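Local structure of phosphoglycerate kinase (Coxiella burnetii, 4NG4) at residues Pro36-Gly40 with Lys41-Asp45; Asn44-Arg47 with Ile48-Ala51; Leu177-Ser180 with Glu181-Leu185; Pro304-Ser307 with Ala308-Lys312; Phe382-Phe385 with Leu386-Lys389. The protein catalyses the reversible transfer of a phosphate group between ATP and (2R)-3-phosphoglycerate, a step of glycolysis. All coordinates share one frame; numbering follows the deposited sequence.

Contact 1. Residues Pro36-Gly40 with Lys41-Asp45; sequences PMKNG and KITND
Lys38 runs its aliphatic chain across the methyl of Thr43, the two side chains meeting at about a right angle. CB of Lys38 begins the contact at 3.9 Å from Thr43 CG2, CG continues over the same methyl, and CD makes the closest approach, 3.6 Å from Thr43 CG2. From there the extended chain draws off: CE lies a little farther away, and NZ is 4.1 Å from that methyl carbon. Thr43 can serve two neighbours because its OG1 stands between its own N and carbonyl carbon (chi1 52°), which turns the oxygen to Pro36 CB and leaves CG2 for the lysine. The pyrrolidine ring of Pro36 also rests on Asn44, with Pro36 CG 3.8 Å from Asn44 CB.

The backbone is a beta hairpin with a two-residue loop, a type I' turn from Lys38 to Lys41. Lys38 and Lys41 form its hydrogen-bonded pair: Lys38 N donates to Lys41 O at 2.8 Å, and Lys41 N returns a bond to Lys38 O at 3.0 Å. Met37 and Ile42 are the non-hydrogen-bonded pair, and Thr43 N adds a weak bond to Pro36 O. On the Met37 and Ile42 face, Met37 touches Leu71, a predicted substrate-binding residue, and Ile42 touches Val35. The hairpin projects at the surface, and strand 41-42 leads through a short loop, residues 43-45, into helix 46-60.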
loop_
_atom_site.group_PDB
_atom_site.type_symbol
_atom_site.label_atom_id
_atom_site.label_comp_id
_atom_site.label_asym_id
_atom_site.label_seq_id
_atom_site.Cartn_x
_atom_site.Cartn_y
_atom_site.Cartn_z
ATOM N N PRO A 36 13.661 6.442 -6.499
ATOM C CA PRO A 36 14.222 5.982 -7.787
ATOM C C PRO A 36 15.465 6.778 -8.216
ATOM O O PRO A 36 15.587 7.949 -7.863
ATOM C CB PRO A 36 13.080 6.228 -8.779
ATOM C CG PRO A 36 11.859 6.342 -7.955
ATOM C CD PRO A 36 12.271 6.906 -6.641
ATOM N N MET A 37 16.377 6.147 -8.957
ATOM C CA MET A 37 17.614 6.808 -9.393
ATOM C C MET A 37 18.101 6.322 -10.759
ATOM O O MET A 37 17.984 5.152 -11.087
ATOM C CB MET A 37 18.732 6.596 -8.360
ATOM C CG MET A 37 18.471 7.254 -7.001
ATOM S SD MET A 37 19.932 7.424 -5.965
ATOM C CE MET A 37 19.212 8.021 -4.450
ATOM N N LYS A 38 18.652 7.241 -11.544
ATOM C CA LYS A 38 19.236 6.922 -12.846
ATOM C C LYS A 38 20.664 7.414 -12.870
ATOM O O LYS A 38 20.904 8.623 -12.773
ATOM C CB LYS A 38 18.467 7.602 -13.989
ATOM C CG LYS A 38 17.311 6.784 -14.547
ATOM C CD LYS A 38 16.468 7.605 -15.538
ATOM C CE LYS A 38 15.087 6.978 -15.772
ATOM N NZ LYS A 38 14.148 7.943 -16.397
ATOM N N ASN A 39 21.604 6.475 -12.996
ATOM C CA ASN A 39 23.019 6.796 -13.079
ATOM C C ASN A 39 23.374 7.970 -12.146
ATOM O O ASN A 39 23.875 9.018 -12.583
ATOM C CB ASN A 39 23.397 7.103 -14.534
ATOM C CG ASN A 39 24.908 7.049 -14.778
ATOM O OD1 ASN A 39 25.538 5.997 -14.622
ATOM N ND2 ASN A 39 25.491 8.186 -15.166
ATOM N N GLY A 40 23.054 7.808 -10.864
ATOM C CA GLY A 40 23.491 8.757 -9.846
ATOM C C GLY A 40 22.541 9.871 -9.453
ATOM O O GLY A 40 22.777 10.522 -8.445
ATOM N N LYS A 41 21.476 10.107 -10.219
ATOM C CA LYS A 41 20.528 11.194 -9.895
ATOM C C LYS A 41 19.124 10.692 -9.569
ATOM O O LYS A 41 18.764 9.573 -9.920
ATOM C CB LYS A 41 20.451 12.197 -11.044
ATOM C CG LYS A 41 21.745 12.951 -11.283
ATOM C CD LYS A 41 21.508 14.279 -11.995
ATOM C CE LYS A 41 21.308 15.445 -11.012
ATOM N NZ LYS A 41 20.203 15.221 -10.026
ATOM N N ILE A 42 18.338 11.533 -8.898
ATOM C CA ILE A 42 17.005 11.152 -8.456
ATOM C C ILE A 42 16.028 11.481 -9.552
ATOM O O ILE A 42 16.076 12.564 -10.109
ATOM C CB ILE A 42 16.566 11.915 -7.204
ATOM C CG1 ILE A 42 17.431 11.551 -6.003
ATOM C CG2 ILE A 42 15.129 11.604 -6.884
ATOM C CD1 ILE A 42 18.725 12.277 -5.965
ATOM N N THR A 43 15.132 10.548 -9.848
ATOM C CA THR A 43 14.087 10.747 -10.855
ATOM C C THR A 43 12.702 11.025 -10.256
ATOM O O THR A 43 11.818 11.529 -10.947
ATOM C CB THR A 43 13.980 9.529 -11.793
ATOM O OG1 THR A 43 13.843 8.337 -11.014
ATOM C CG2 THR A 43 15.224 9.409 -12.673
ATOM N N ASN A 44 12.515 10.710 -8.977
ATOM C CA ASN A 44 11.233 10.938 -8.309
ATOM C C ASN A 44 11.443 11.163 -6.819
ATOM O O ASN A 44 11.977 10.298 -6.132
ATOM C CB ASN A 44 10.321 9.731 -8.522
ATOM C CG ASN A 44 8.858 10.063 -8.353
ATOM O OD1 ASN A 44 8.491 11.143 -7.883
ATOM N ND2 ASN A 44 8.004 9.123 -8.736
ATOM N N ASP A 45 11.019 12.317 -6.316
ATOM C CA ASP A 45 11.338 12.710 -4.941
ATOM C C ASP A 45 10.096 12.838 -4.073
ATOM O O ASP A 45 10.143 13.422 -2.990
ATOM C CB ASP A 45 12.087 14.041 -4.957
ATOM C CG ASP A 45 11.275 15.161 -5.578
ATOM O OD1 ASP A 45 10.105 14.922 -5.943
ATOM O OD2 ASP A 45 11.809 16.285 -5.701
#

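Contact 2. Residues Asn44-Arg47 with Ile48-Ala51; sequences NDER and IVRA
The guanidinium of Arg50 is laid over the first helical turn: Glu46 CG, offset toward the rim, and the backbone N of Arg47 lie over one face. NH2 of this group reaches the Arg47 chain, 3.4 Å from Arg47 CG. The guanidinium of Arg47 itself meets Arg50 NH2 obliquely; the two arginine side chains keep a common direction, with their guanidinium planes 47° apart. The like charges come fairly close, Arg47 NE and Arg50 NH2 being 4.4 Å from each other.

The carboxylate of Glu46 is poorly placed for directed bonding. Its OE2 is 3.8 Å from Arg50 NH1 and well out of the guanidinium plane, so this long salt bridge rests on charge alone. Glu46 CG reaches the guanidinium because it stands anti to the backbone N (chi1 175°), and the bend that follows at chi2 (67°) only directs the carboxylate. Behind these side chains, regular i to i+4 bonds hold the turn: Val49 N to Asp45 O at 3.1 Å, Arg50 N to Glu46 O, and Ala51 N to Arg47 O. Asp45 occupies the N-cap position without a capping bond from its side chain.

Arg47 is predicted to bind substrate and makes a weak, long ion pair with Asp32, another predicted substrate residue. Around helix 46-60, Ile48 packs on Leu91 and Leu92 of helix 86-94, while Arg50 touches Thr377 and Ala51 touches Leu33, both in loops.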
loop_
_atom_site.group_PDB
_atom_site.type_symbol
_atom_site.label_atom_id
_atom_site.label_comp_id
_atom_site.label_asym_id
_atom_site.label_seq_id
_atom_site.Cartn_x
_atom_site.Cartn_y
_atom_site.Cartn_z
ATOM N N ASN A 44 12.515 10.710 -8.977
ATOM C CA ASN A 44 11.233 10.938 -8.309
ATOM C C ASN A 44 11.443 11.163 -6.819
ATOM O O ASN A 44 11.977 10.298 -6.132
ATOM C CB ASN A 44 10.321 9.731 -8.522
ATOM C CG ASN A 44 8.858 10.063 -8.353
ATOM O OD1 ASN A 44 8.491 11.143 -7.883
ATOM N ND2 ASN A 44 8.004 9.123 -8.736
ATOM N N ASP A 45 11.019 12.317 -6.316
ATOM C CA ASP A 45 11.338 12.710 -4.941
ATOM C C ASP A 45 10.096 12.838 -4.073
ATOM O O ASP A 45 10.143 13.422 -2.990
ATOM C CB ASP A 45 12.087 14.041 -4.957
ATOM C CG ASP A 45 11.275 15.161 -5.578
ATOM O OD1 ASP A 45 10.105 14.922 -5.943
ATOM O OD2 ASP A 45 11.809 16.285 -5.701
ATOM N N GLU A 46 8.985 12.287 -4.554
ATOM C CA GLU A 46 7.713 12.408 -3.852
ATOM C C GLU A 46 7.831 11.945 -2.392
ATOM O O GLU A 46 7.126 12.470 -1.519
ATOM C CB GLU A 46 6.610 11.641 -4.612
ATOM C CG GLU A 46 5.228 11.565 -3.935
ATOM C CD GLU A 46 4.499 12.898 -3.816
ATOM O OE1 GLU A 46 5.152 13.962 -3.825
ATOM O OE2 GLU A 46 3.254 12.874 -3.686
ATOM N N ARG A 47 8.745 11.007 -2.129
ATOM C CA ARG A 47 8.908 10.441 -0.795
ATOM C C ARG A 47 9.596 11.411 0.130
ATOM O O ARG A 47 9.263 11.487 1.312
ATOM C CB ARG A 47 9.695 9.140 -0.837
ATOM C CG ARG A 47 9.255 8.233 -1.950
ATOM C CD ARG A 47 9.641 6.785 -1.752
ATOM N NE ARG A 47 9.256 6.020 -2.942
ATOM C CZ ARG A 47 9.266 4.694 -3.040
ATOM N NH1 ARG A 47 9.644 3.938 -2.022
ATOM N NH2 ARG A 47 8.885 4.126 -4.175
ATOM N N ILE A 48 10.563 12.148 -0.397
ATOM C CA ILE A 48 11.211 13.196 0.392
ATOM C C ILE A 48 10.189 14.285 0.715
ATOM O O ILE A 48 10.052 14.687 1.873
ATOM C CB ILE A 48 12.414 13.832 -0.339
ATOM C CG1 ILE A 48 13.460 12.767 -0.707
ATOM C CG2 ILE A 48 13.045 14.918 0.526
ATOM C CD1 ILE A 48 14.191 13.069 -2.005
ATOM N N VAL A 49 9.466 14.739 -0.313
ATOM C CA VAL A 49 8.434 15.778 -0.159
ATOM C C VAL A 49 7.391 15.362 0.897
ATOM O O VAL A 49 6.917 16.192 1.681
ATOM C CB VAL A 49 7.730 16.116 -1.521
ATOM C CG1 VAL A 49 6.508 17.006 -1.304
ATOM C CG2 VAL A 49 8.694 16.788 -2.492
ATOM N N ARG A 50 7.059 14.071 0.915
ATOM C CA ARG A 50 6.101 13.519 1.878
ATOM C C ARG A 50 6.706 13.476 3.294
ATOM O O ARG A 50 6.064 13.858 4.263
ATOM C CB ARG A 50 5.664 12.114 1.430
ATOM C CG ARG A 50 4.148 11.895 1.271
ATOM C CD ARG A 50 3.804 11.048 0.019
ATOM N NE ARG A 50 4.833 10.041 -0.269
ATOM C CZ ARG A 50 4.879 9.275 -1.358
ATOM N NH1 ARG A 50 3.927 9.362 -2.292
ATOM N NH2 ARG A 50 5.880 8.404 -1.511
ATOM N N ALA A 51 7.952 13.036 3.401
ATOM C CA ALA A 51 8.624 12.912 4.692
ATOM C C ALA A 51 9.036 14.257 5.314
ATOM O O ALA A 51 9.292 14.328 6.521
ATOM C CB ALA A 51 9.841 11.999 4.565
#

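Contact 3. Residues Leu177-Ser180 with Glu181-Leu185; sequences LLIS and EVEAL
Ile179 and Glu183 run alongside each other one turn apart, the isoleucine CG2 branch standing 4.0 Å from Glu183 CD. The helical backbone and the first torsion of Glu183 (chi1 -88°) bring its CB and CG against the Ile179 carbonyl oxygen, and the extended chain beyond CG carries the carboxylate along Ile179 CG2. Val182 turns its CG1 methyl in between its own N and carbonyl carbon (chi1 67°), against the carbonyl oxygens of Leu178 and Ile179.

These side chains are set by unbroken alpha-helical bonding. Glu181 N donates to Leu177 O at 2.9 Å, and the same i to i+4 pattern is repeated from Val182 to Leu178, Glu183 to Ile179 and Ala184 to Ser180. One shell farther out, Ser180 OG bonds back to Pro176 O. Both carboxylate oxygens of the buried Glu181 are satisfied, OE1 by Tyr374 OH and OE2 by Ser376 OG.

Helix 176-190 follows strand 171-174 of one parallel sheet and precedes strand 196-202 of the other, as the interdomain helix does in phosphoglycerate kinases. Near its start Leu177 N bonds to Asp150 OD1; farther along, Ala184 meets Tyr351 of strand 351-354, and Leu185 reaches both Ile353 of that strand and helix 380-387.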
loop_
_atom_site.group_PDB
_atom_site.type_symbol
_atom_site.label_atom_id
_atom_site.label_comp_id
_atom_site.label_asym_id
_atom_site.label_seq_id
_atom_site.Cartn_x
_atom_site.Cartn_y
_atom_site.Cartn_z
ATOM N N LEU A 177 3.138 10.580 9.403
ATOM C CA LEU A 177 2.819 9.896 8.142
ATOM C C LEU A 177 2.197 8.529 8.398
ATOM O O LEU A 177 1.145 8.217 7.856
ATOM C CB LEU A 177 4.049 9.771 7.240
ATOM C CG LEU A 177 4.256 10.955 6.301
ATOM C CD1 LEU A 177 4.371 12.262 7.082
ATOM C CD2 LEU A 177 5.487 10.719 5.448
ATOM N N LEU A 178 2.843 7.735 9.247
ATOM C CA LEU A 178 2.320 6.438 9.657
ATOM C C LEU A 178 0.969 6.678 10.310
ATOM O O LEU A 178 0.065 5.844 10.183
ATOM C CB LEU A 178 3.316 5.733 10.594
ATOM C CG LEU A 178 3.095 4.266 10.967
ATOM C CD1 LEU A 178 4.414 3.634 11.321
ATOM C CD2 LEU A 178 2.098 4.120 12.128
ATOM N N ILE A 179 0.825 7.859 10.934
ATOM C CA ILE A 179 -0.454 8.279 11.504
ATOM C C ILE A 179 -1.513 8.532 10.429
ATOM O O ILE A 179 -2.632 8.043 10.547
ATOM C CB ILE A 179 -0.336 9.526 12.402
ATOM C CG1 ILE A 179 0.405 9.191 13.697
ATOM C CG2 ILE A 179 -1.709 10.063 12.749
ATOM C CD1 ILE A 179 0.792 10.409 14.516
ATOM N N SER A 180 -1.180 9.293 9.391
ATOM C CA SER A 180 -2.145 9.549 8.327
ATOM C C SER A 180 -2.585 8.235 7.710
ATOM O O SER A 180 -3.785 7.959 7.609
ATOM C CB SER A 180 -1.562 10.461 7.245
ATOM O OG SER A 180 -1.038 11.648 7.821
ATOM N N GLU A 181 -1.604 7.422 7.322
ATOM C CA GLU A 181 -1.877 6.140 6.685
ATOM C C GLU A 181 -2.719 5.235 7.586
ATOM O O GLU A 181 -3.678 4.636 7.122
ATOM C CB GLU A 181 -0.582 5.437 6.279
ATOM C CG GLU A 181 -0.808 4.198 5.394
ATOM C CD GLU A 181 -0.593 4.433 3.901
ATOM O OE1 GLU A 181 -0.188 5.537 3.487
ATOM O OE2 GLU A 181 -0.816 3.485 3.137
ATOM N N VAL A 182 -2.381 5.126 8.864
ATOM C CA VAL A 182 -3.181 4.283 9.748
ATOM C C VAL A 182 -4.589 4.863 9.900
ATOM O O VAL A 182 -5.571 4.134 9.815
ATOM C CB VAL A 182 -2.543 4.065 11.138
ATOM C CG1 VAL A 182 -2.499 5.360 11.931
ATOM C CG2 VAL A 182 -3.313 3.010 11.910
ATOM N N GLU A 183 -4.685 6.175 10.098
ATOM C CA GLU A 183 -5.985 6.832 10.253
ATOM C C GLU A 183 -6.904 6.490 9.085
ATOM O O GLU A 183 -8.036 6.078 9.297
ATOM C CB GLU A 183 -5.836 8.354 10.362
ATOM C CG GLU A 183 -5.618 8.858 11.778
ATOM C CD GLU A 183 -5.568 10.381 11.859
ATOM O OE1 GLU A 183 -5.582 10.918 12.995
ATOM O OE2 GLU A 183 -5.518 11.035 10.788
ATOM N N ALA A 184 -6.401 6.653 7.864
ATOM C CA ALA A 184 -7.192 6.436 6.653
ATOM C C ALA A 184 -7.610 4.984 6.489
ATOM O O ALA A 184 -8.793 4.686 6.323
ATOM C CB ALA A 184 -6.417 6.883 5.438
ATOM N N LEU A 185 -6.643 4.080 6.537
ATOM C CA LEU A 185 -6.944 2.667 6.373
ATOM C C LEU A 185 -7.938 2.202 7.425
ATOM O O LEU A 185 -8.989 1.657 7.080
ATOM C CB LEU A 185 -5.679 1.808 6.434
ATOM C CG LEU A 185 -4.704 1.874 5.258
ATOM C CD1 LEU A 185 -3.763 0.702 5.375
ATOM C CD2 LEU A 185 -5.388 1.854 3.903
#

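Contact 4. Residues Pro304-Ser307 with Ala308-Lys312; sequences PNTS and ATYAK
Thr306 lays its methyl over the ring of Tyr310 in the opening turns of helix 304-316, an alpha helix of the nucleotide-binding C-terminal domain that leads to strand 319-323 of the parallel sheet. This is the tight side. Thr306 CG2 sits over a face of the ring, 3.3 Å from Tyr310 CZ. The threonine OG1 lies beside the backbone N (chi1 -53°), which leaves CG2 anti to it; Thr306 thus offers the methyl to the tyrosine while its hydroxyl turns to Asp272 OD1, a hydrogen bond made outside the helix. Tyr310 is further covered by Pro270 and Val302.

The other side is looser. Pro304, Asn305 and Ala308 are exposed, and Ala308 N makes only weak bonds, to Pro304 O and Asn305 O. Deeper in the turn the regular pattern is firmer: Thr309 N donates to Asn305 O at 3.1 Å, and Tyr310 N to Thr306 O at 3.0 Å. Ala311 N bonds to Ser307 O at 3.2 Å. Ser307 OG is held by Gly303 O. Asn305 O receives a further weak bond, its third, from the side chain of Thr309, whose OG1 lies 3.4 Å from it.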
loop_
_atom_site.group_PDB
_atom_site.type_symbol
_atom_site.label_atom_id
_atom_site.label_comp_id
_atom_site.label_asym_id
_atom_site.label_seq_id
_atom_site.Cartn_x
_atom_site.Cartn_y
_atom_site.Cartn_z
ATOM N N PRO A 304 -21.329 -3.039 -19.956
ATOM C CA PRO A 304 -22.070 -1.896 -19.449
ATOM C C PRO A 304 -23.028 -2.242 -18.294
ATOM O O PRO A 304 -23.108 -1.482 -17.325
ATOM C CB PRO A 304 -22.825 -1.403 -20.691
ATOM C CG PRO A 304 -22.967 -2.587 -21.533
ATOM C CD PRO A 304 -21.717 -3.367 -21.341
ATOM N N ASN A 305 -23.731 -3.375 -18.392
ATOM C CA ASN A 305 -24.674 -3.821 -17.338
ATOM C C ASN A 305 -23.968 -4.035 -16.023
ATOM O O ASN A 305 -24.455 -3.607 -14.973
ATOM C CB ASN A 305 -25.391 -5.124 -17.717
ATOM C CG ASN A 305 -26.614 -5.393 -16.854
ATOM O OD1 ASN A 305 -26.544 -6.090 -15.846
ATOM N ND2 ASN A 305 -27.741 -4.838 -17.250
ATOM N N THR A 306 -22.813 -4.687 -16.091
ATOM C CA THR A 306 -21.984 -4.901 -14.920
ATOM C C THR A 306 -21.490 -3.577 -14.358
ATOM O O THR A 306 -21.746 -3.273 -13.197
ATOM C CB THR A 306 -20.773 -5.810 -15.228
ATOM O OG1 THR A 306 -21.208 -7.032 -15.839
ATOM C CG2 THR A 306 -20.006 -6.124 -13.939
ATOM N N SER A 307 -20.825 -2.759 -15.167
ATOM C CA SER A 307 -20.257 -1.522 -14.617
ATOM C C SER A 307 -21.319 -0.474 -14.265
ATOM O O SER A 307 -20.979 0.580 -13.760
ATOM C CB SER A 307 -19.136 -0.940 -15.499
ATOM O OG SER A 307 -19.523 -0.803 -16.838
ATOM N N ALA A 308 -22.593 -0.766 -14.521
ATOM C CA ALA A 308 -23.697 0.043 -14.006
ATOM C C ALA A 308 -24.104 -0.452 -12.608
ATOM O O ALA A 308 -24.399 0.344 -11.700
ATOM C CB ALA A 308 -24.866 -0.020 -14.958
ATOM N N THR A 309 -24.121 -1.770 -12.441
ATOM C CA THR A 309 -24.244 -2.363 -11.115
ATOM C C THR A 309 -23.160 -1.813 -10.175
ATOM O O THR A 309 -23.462 -1.353 -9.060
ATOM C CB THR A 309 -24.167 -3.889 -11.196
ATOM O OG1 THR A 309 -25.397 -4.374 -11.749
ATOM C CG2 THR A 309 -23.917 -4.513 -9.816
ATOM N N TYR A 310 -21.908 -1.829 -10.624
ATOM C CA TYR A 310 -20.834 -1.253 -9.810
ATOM C C TYR A 310 -21.083 0.239 -9.560
ATOM O O TYR A 310 -20.914 0.724 -8.445
ATOM C CB TYR A 310 -19.456 -1.422 -10.458
ATOM C CG TYR A 310 -19.012 -2.842 -10.738
ATOM C CD1 TYR A 310 -19.682 -3.953 -10.208
ATOM C CD2 TYR A 310 -17.890 -3.078 -11.525
ATOM C CE1 TYR A 310 -19.246 -5.261 -10.487
ATOM C CE2 TYR A 310 -17.453 -4.379 -11.791
ATOM C CZ TYR A 310 -18.129 -5.452 -11.269
ATOM O OH TYR A 310 -17.672 -6.708 -11.541
ATOM N N ALA A 311 -21.487 0.957 -10.600
ATOM C CA ALA A 311 -21.729 2.388 -10.495
ATOM C C ALA A 311 -22.805 2.722 -9.449
ATOM O O ALA A 311 -22.733 3.770 -8.784
ATOM C CB ALA A 311 -22.110 2.958 -11.860
ATOM N N LYS A 312 -23.798 1.845 -9.303
ATOM C CA LYS A 312 -24.847 2.021 -8.287
ATOM C C LYS A 312 -24.274 1.882 -6.882
ATOM O O LYS A 312 -24.529 2.722 -6.028
ATOM C CB LYS A 312 -25.991 1.014 -8.510
ATOM C CG LYS A 312 -27.242 1.217 -7.624
ATOM C CD LYS A 312 -28.495 0.553 -8.260
ATOM C CE LYS A 312 -29.738 0.536 -7.333
ATOM N NZ LYS A 312 -30.171 1.906 -6.908
#

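Contact 5. Residues Phe382-Phe385 with Leu386-Lys389; sequences FLEF and LEGK
Lys389 N and Gly388 N both meet Glu384 O at the end of this helix. Lys389 N gives that oxygen a well-directed bond of 3.1 Å, and Gly388 N adds a weak one. Gly388 N also bonds to Phe385 O at 2.9 Å, approaching from above that carbonyl's plane rather than within it. Just before the cap the pairing is plainly helical: Glu387 N donates to Leu383 O at 3.0 Å, whereas Leu386 N makes only a long, weak bond to Phe382 O. Leu386 O finds its donor in another helix, at Asn214 ND2.

The 6 to 1 bond from Lys389 N to Glu384 O and the 5 to 2 bond from Gly388 N to Phe385 O, with Gly388 at positive phi (96°), make this a Schellman motif, the C-terminal cap of helix 380-387.

Among the side chains, Leu386 swings its CD1 methyl to the ring of Phe382, 3.4 Å from Phe382 CZ, while its CG lies over a ring face. The phenylalanine can meet it because its ring carbon CG is anti to the backbone N (chi1 168°). Glu384 and Glu387 have their carboxylate planes only 12° apart, but the charged oxygens Glu384 OE2 and Glu387 OE1 remain 4.9 Å from each other. Glu384 OE2 has a long, weak ion pair with Arg157, a predicted substrate-binding residue, and Glu387 packs on His210. Leu383 and Leu386 both touch Leu211 of helix 209-216, and Leu386 also reaches Val321 of strand 319-323.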
loop_
_atom_site.group_PDB
_atom_site.type_symbol
_atom_site.label_atom_id
_atom_site.label_comp_id
_atom_site.label_asym_id
_atom_site.label_seq_id
_atom_site.Cartn_x
_atom_site.Cartn_y
_atom_site.Cartn_z
ATOM N N PHE A 382 0.369 -1.752 2.626
ATOM C CA PHE A 382 -1.042 -1.410 2.420
ATOM C C PHE A 382 -1.890 -2.678 2.405
ATOM O O PHE A 382 -2.886 -2.780 3.118
ATOM C CB PHE A 382 -1.224 -0.633 1.109
ATOM C CG PHE A 382 -2.656 -0.490 0.682
ATOM C CD1 PHE A 382 -3.439 0.548 1.172
ATOM C CD2 PHE A 382 -3.222 -1.389 -0.209
ATOM C CE1 PHE A 382 -4.770 0.679 0.783
ATOM C CE2 PHE A 382 -4.546 -1.273 -0.601
ATOM C CZ PHE A 382 -5.325 -0.237 -0.103
ATOM N N LEU A 383 -1.466 -3.642 1.587
ATOM C CA LEU A 383 -2.182 -4.907 1.401
ATOM C C LEU A 383 -2.206 -5.749 2.673
ATOM O O LEU A 383 -3.279 -6.126 3.110
ATOM C CB LEU A 383 -1.587 -5.709 0.230
ATOM C CG LEU A 383 -1.836 -5.061 -1.154
ATOM C CD1 LEU A 383 -0.843 -5.515 -2.278
ATOM C CD2 LEU A 383 -3.290 -5.271 -1.591
ATOM N N GLU A 384 -1.045 -6.013 3.284
ATOM C CA GLU A 384 -0.999 -6.810 4.534
ATOM C C GLU A 384 -1.866 -6.259 5.680
ATOM O O GLU A 384 -2.356 -7.034 6.514
ATOM C CB GLU A 384 0.449 -7.017 5.020
ATOM C CG GLU A 384 1.247 -7.953 4.110
ATOM C CD GLU A 384 2.505 -8.523 4.744
ATOM O OE1 GLU A 384 2.958 -8.009 5.793
ATOM O OE2 GLU A 384 3.041 -9.498 4.171
ATOM N N PHE A 385 -2.052 -4.939 5.713
ATOM C CA PHE A 385 -2.849 -4.302 6.769
ATOM C C PHE A 385 -4.323 -4.620 6.572
ATOM O O PHE A 385 -5.011 -5.020 7.511
ATOM C CB PHE A 385 -2.626 -2.784 6.803
ATOM C CG PHE A 385 -3.226 -2.121 7.999
ATOM C CD1 PHE A 385 -2.529 -2.063 9.199
ATOM C CD2 PHE A 385 -4.493 -1.564 7.935
ATOM C CE1 PHE A 385 -3.078 -1.462 10.306
ATOM C CE2 PHE A 385 -5.046 -0.952 9.041
ATOM C CZ PHE A 385 -4.339 -0.902 10.230
ATOM N N LEU A 386 -4.795 -4.456 5.341
ATOM C CA LEU A 386 -6.166 -4.804 5.000
ATOM C C LEU A 386 -6.439 -6.316 5.115
ATOM O O LEU A 386 -7.597 -6.717 5.288
ATOM C CB LEU A 386 -6.497 -4.318 3.588
ATOM C CG LEU A 386 -6.450 -2.815 3.314
ATOM C CD1 LEU A 386 -6.911 -2.517 1.885
ATOM C CD2 LEU A 386 -7.300 -2.052 4.315
ATOM N N GLU A 387 -5.392 -7.140 4.999
ATOM C CA GLU A 387 -5.483 -8.565 5.294
ATOM C C GLU A 387 -5.748 -8.810 6.781
ATOM O O GLU A 387 -6.277 -9.868 7.145
ATOM C CB GLU A 387 -4.197 -9.288 4.902
ATOM C CG GLU A 387 -3.934 -9.330 3.421
ATOM C CD GLU A 387 -2.761 -10.232 3.032
ATOM O OE1 GLU A 387 -1.733 -10.274 3.730
ATOM O OE2 GLU A 387 -2.869 -10.904 1.991
ATOM N N GLY A 388 -5.355 -7.852 7.627
ATOM C CA GLY A 388 -5.596 -7.907 9.070
ATOM C C GLY A 388 -4.417 -8.454 9.835
ATOM O O GLY A 388 -4.564 -8.921 10.961
ATOM N N LYS A 389 -3.243 -8.374 9.211
ATOM C CA LYS A 389 -2.011 -8.925 9.758
ATOM C C LYS A 389 -1.296 -7.856 10.554
ATOM O O LYS A 389 -1.897 -6.831 10.885
ATOM C CB LYS A 389 -1.120 -9.422 8.627
ATOM C CG LYS A 389 -0.076 -10.422 9.079
ATOM C CD LYS A 389 -0.667 -11.836 9.234
ATOM C CE LYS A 389 0.163 -12.699 10.180
ATOM N NZ LYS A 389 -0.002 -12.231 11.580
#

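Overall arrangement
Contacts 1 and 2 share Asn44 and Asp45, so the hairpin leads through a short loop into the helix bearing Arg47; their centres are 12 Å apart. Contact 2 then touches contact 3, where Arg50 O meets Leu177 CD2 at 3.4 Å, and contact 3 in turn packs on contact 5, with Leu185 CD2 3.4 Å from Phe382 CE1. A chain of touching contacts thus runs from the predicted substrate site toward the nucleotide: the side chain of Leu383 is about 5 Å from bound ADP, that of Arg47 about 14 Å. Contact 4 stands apart, its centre 27 Å from that of contact 5, although the Ser307 side chain is about 8 Å from the magnesium ion.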